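Local coordinates for beta-1,3-1,4-glucanase (Caldicellulosiruptor sp. F32, PDB 5H4R), which probably hydrolyses the beta-1,4 linkages of mixed-linkage beta-1,3-1,4-glucans such as lichenan, as a family 5 glycoside hydrolase, at residues S110-I114 / S165-V170. The protein carries 1 engineered substitution. Sequence-based numbering, arbitrary orientation.
Sequences SNFTI and SIWTQV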
ATOM      1  N   SER A 110      20.475 -15.512 -12.774  1.00 28.07           N
ATOM      2  CA  SER A 110      21.065 -15.213 -11.475  1.00 33.16           C
ATOM      3  C   SER A 110      20.893 -13.756 -11.074  1.00 31.29           C
ATOM      4  O   SER A 110      20.988 -13.445  -9.881  1.00 31.29           O
ATOM      5  CB  SER A 110      22.552 -15.577 -11.463  1.00 27.60           C
ATOM      6  OG  SER A 110      23.203 -15.121 -12.637  1.00 34.14           O
ATOM      7  N   ASN A 111      20.627 -12.852 -12.017  1.00 23.55           N
ATOM      8  CA  ASN A 111      20.433 -11.452 -11.652  1.00 15.93           C
ATOM      9  C   ASN A 111      18.998 -10.990 -11.867  1.00 14.76           C
ATOM     10  O   ASN A 111      18.752  -9.805 -12.099  1.00 15.85           O
ATOM     11  CB  ASN A 111      21.412 -10.540 -12.390  1.00 22.08           C
ATOM     12  CG  ASN A 111      21.612  -9.201 -11.649  1.00 42.04           C
ATOM     13  OD1 ASN A 111      21.401  -9.121 -10.431  1.00 25.50           O
ATOM     14  ND2 ASN A 111      21.995  -8.157 -12.376  1.00 41.89           N
ATOM     15  N   PHE A 112      18.038 -11.906 -11.752  1.00 14.57           N
ATOM     16  CA  PHE A 112      16.613 -11.572 -11.657  1.00 13.26           C
ATOM     17  C   PHE A 112      16.151 -10.683 -12.813  1.00 13.10           C
ATOM     18  O   PHE A 112      15.544  -9.620 -12.620  1.00 14.21           O
ATOM     19  CB  PHE A 112      16.270 -10.884 -10.321  1.00 14.91           C
ATOM     20  CG  PHE A 112      16.762 -11.609  -9.083  1.00 15.45           C
ATOM     21  CD1 PHE A 112      16.129 -12.754  -8.618  1.00 16.78           C
ATOM     22  CD2 PHE A 112      17.816 -11.095  -8.345  1.00 14.83           C
ATOM     23  CE1 PHE A 112      16.564 -13.395  -7.478  1.00 16.46           C
ATOM     24  CE2 PHE A 112      18.250 -11.732  -7.191  1.00 13.90           C
ATOM     25  CZ  PHE A 112      17.625 -12.879  -6.755  1.00 16.32           C
ATOM     26  N   THR A 113      16.384 -11.160 -14.023  1.00 13.92           N
ATOM     27  CA  THR A 113      15.911 -10.435 -15.194  1.00 13.96           C
ATOM     28  C   THR A 113      14.402 -10.521 -15.265  1.00 13.17           C
ATOM     29  O   THR A 113      13.852 -11.623 -15.352  1.00 13.33           O
ATOM     30  CB  THR A 113      16.515 -11.005 -16.470  1.00 17.74           C
ATOM     31  OG1 THR A 113      17.938 -10.950 -16.400  1.00 17.25           O
ATOM     32  CG2 THR A 113      16.045 -10.195 -17.671  1.00 19.76           C
ATOM     33  N   ILE A 114      13.740  -9.368 -15.296  1.00 12.88           N
ATOM     34  CA  ILE A 114      12.279  -9.326 -15.388  1.00 11.82           C
ATOM     35  C   ILE A 114      11.854  -9.626 -16.820  1.00 12.52           C
ATOM     36  O   ILE A 114      12.385  -9.054 -17.782  1.00 14.59           O
ATOM     37  CB  ILE A 114      11.735  -7.962 -14.933  1.00 11.29           C
ATOM     38  CG1 ILE A 114      12.113  -7.668 -13.472  1.00 12.64           C
ATOM     39  CG2 ILE A 114      10.223  -7.932 -15.086  1.00 12.39           C
ATOM     40  CD1 ILE A 114      11.851  -6.226 -13.063  1.00 12.71           C
ATOM     41  N   SER A 165      18.387  -5.285  -8.327  1.00 10.14           N
ATOM     42  CA  SER A 165      18.071  -5.679  -9.695  1.00  9.71           C
ATOM     43  C   SER A 165      16.659  -5.289 -10.087  1.00  9.54           C
ATOM     44  O   SER A 165      16.441  -4.733 -11.172  1.00 11.28           O
ATOM     45  CB  SER A 165      18.248  -7.171  -9.910  1.00 13.54           C
ATOM     46  OG  SER A 165      17.962  -7.434 -11.277  1.00 15.77           O
ATOM     47  N   ILE A 166      15.668  -5.621  -9.249  1.00  9.50           N
ATOM     48  CA  ILE A 166      14.293  -5.235  -9.557  1.00  9.75           C
ATOM     49  C   ILE A 166      14.190  -3.731  -9.742  1.00 11.88           C
ATOM     50  O   ILE A 166      13.610  -3.262 -10.730  1.00 11.99           O
ATOM     51  CB  ILE A 166      13.316  -5.730  -8.475  1.00  9.23           C
ATOM     52  CG1 ILE A 166      13.273  -7.259  -8.416  1.00 11.39           C
ATOM     53  CG2 ILE A 166      11.913  -5.171  -8.718  1.00 10.36           C
ATOM     54  CD1 ILE A 166      12.786  -7.977  -9.691  1.00 17.47           C
ATOM     55  N   TRP A 167      14.736  -2.951  -8.795  1.00 11.34           N
ATOM     56  CA  TRP A 167      14.514  -1.521  -8.864  1.00  9.93           C
ATOM     57  C   TRP A 167      15.364  -0.859  -9.933  1.00 12.79           C
ATOM     58  O   TRP A 167      14.911   0.125 -10.512  1.00 12.14           O
ATOM     59  CB  TRP A 167      14.694  -0.868  -7.488  1.00 10.12           C
ATOM     60  CG  TRP A 167      13.429  -1.021  -6.714  1.00  7.99           C
ATOM     61  CD1 TRP A 167      13.219  -1.761  -5.571  1.00 10.61           C
ATOM     62  CD2 TRP A 167      12.156  -0.458  -7.063  1.00  7.65           C
ATOM     63  NE1 TRP A 167      11.904  -1.685  -5.202  1.00 10.86           N
ATOM     64  CE2 TRP A 167      11.227  -0.893  -6.092  1.00  8.89           C
ATOM     65  CE3 TRP A 167      11.716   0.376  -8.094  1.00 10.10           C
ATOM     66  CZ2 TRP A 167       9.890  -0.524  -6.128  1.00  9.09           C
ATOM     67  CZ3 TRP A 167      10.381   0.742  -8.129  1.00 11.98           C
ATOM     68  CH2 TRP A 167       9.487   0.292  -7.150  1.00  9.66           C
ATOM     69  N   THR A 168      16.530  -1.415 -10.290  1.00 10.33           N
ATOM     70  CA  THR A 168      17.245  -0.873 -11.436  1.00 10.25           C
ATOM     71  C   THR A 168      16.402  -1.034 -12.693  1.00 11.11           C
ATOM     72  O   THR A 168      16.261  -0.103 -13.495  1.00 12.32           O
ATOM     73  CB  THR A 168      18.607  -1.561 -11.600  1.00 11.06           C
ATOM     74  OG1 THR A 168      19.468  -1.234 -10.511  1.00 12.22           O
ATOM     75  CG2 THR A 168      19.288  -1.108 -12.880  1.00 14.00           C
ATOM     76  N   GLN A 169      15.825  -2.227 -12.879  1.00  9.69           N
ATOM     77  CA  GLN A 169      15.049  -2.502 -14.078  1.00 10.34           C
ATOM     78  C   GLN A 169      13.777  -1.679 -14.110  1.00 10.34           C
ATOM     79  O   GLN A 169      13.445  -1.082 -15.139  1.00 12.78           O
ATOM     80  CB  GLN A 169      14.715  -3.984 -14.179  1.00 10.44           C
ATOM     81  CG  GLN A 169      15.917  -4.839 -14.456  1.00 10.74           C
ATOM     82  CD  GLN A 169      15.588  -6.298 -14.397  1.00 12.76           C
ATOM     83  OE1 GLN A 169      15.041  -6.869 -15.358  1.00 12.57           O
ATOM     84  NE2 GLN A 169      15.936  -6.935 -13.286  1.00 13.69           N
ATOM     85  N   VAL A 170      13.033  -1.659 -13.002  1.00 10.05           N
ATOM     86  CA  VAL A 170      11.767  -0.932 -12.979  1.00  9.77           C
ATOM     87  C   VAL A 170      12.015   0.571 -13.059  1.00 10.15           C
ATOM     88  O   VAL A 170      11.370   1.286 -13.839  1.00 10.38           O
ATOM     89  CB  VAL A 170      10.951  -1.321 -11.736  1.00  9.34           C
ATOM     90  CG1 VAL A 170       9.687  -0.471 -11.629  1.00 12.32           C
ATOM     91  CG2 VAL A 170      10.628  -2.824 -11.798  1.00 14.68           C
TER
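Q169 NE2 is gripped by three acceptors: F112 O at 2.8 Å across the contact, S165 O, and, through a weak bond, S165 OG. The bond to F112 O is nearly straight (166° at the hydrogen) and lies in the amide plane of Q169, though NE2 stands above the plane of the F112 carbonyl. The other end of the same amide, OE1, takes the I114 N-H at 2.8 Å on a lone pair, so one side chain bridges the acceptor of F112 and the donor of I114 and its flat group is fixed in rotation. One turn earlier, S165 OG donates to N111 O at 2.6 Å; with OG anti to the backbone N (chi1 -178°) the hydroxyl faces the loop. These bonds tie the small hairpin of strands 107-108 and 113-114, which follows barrel strand 96-99, to helix 156-173 on the outside of the family 5 TIM barrel. Exchanging Q169 for a leucine would probably leave F112 O and I114 N without their shared partner. Alongside these bonds, I114 CD1 meets V170 CG2 at 3.8 Å and I114 CG1 meets I166 CD1 at 3.9 Å, with W103 and V107 packed against I114.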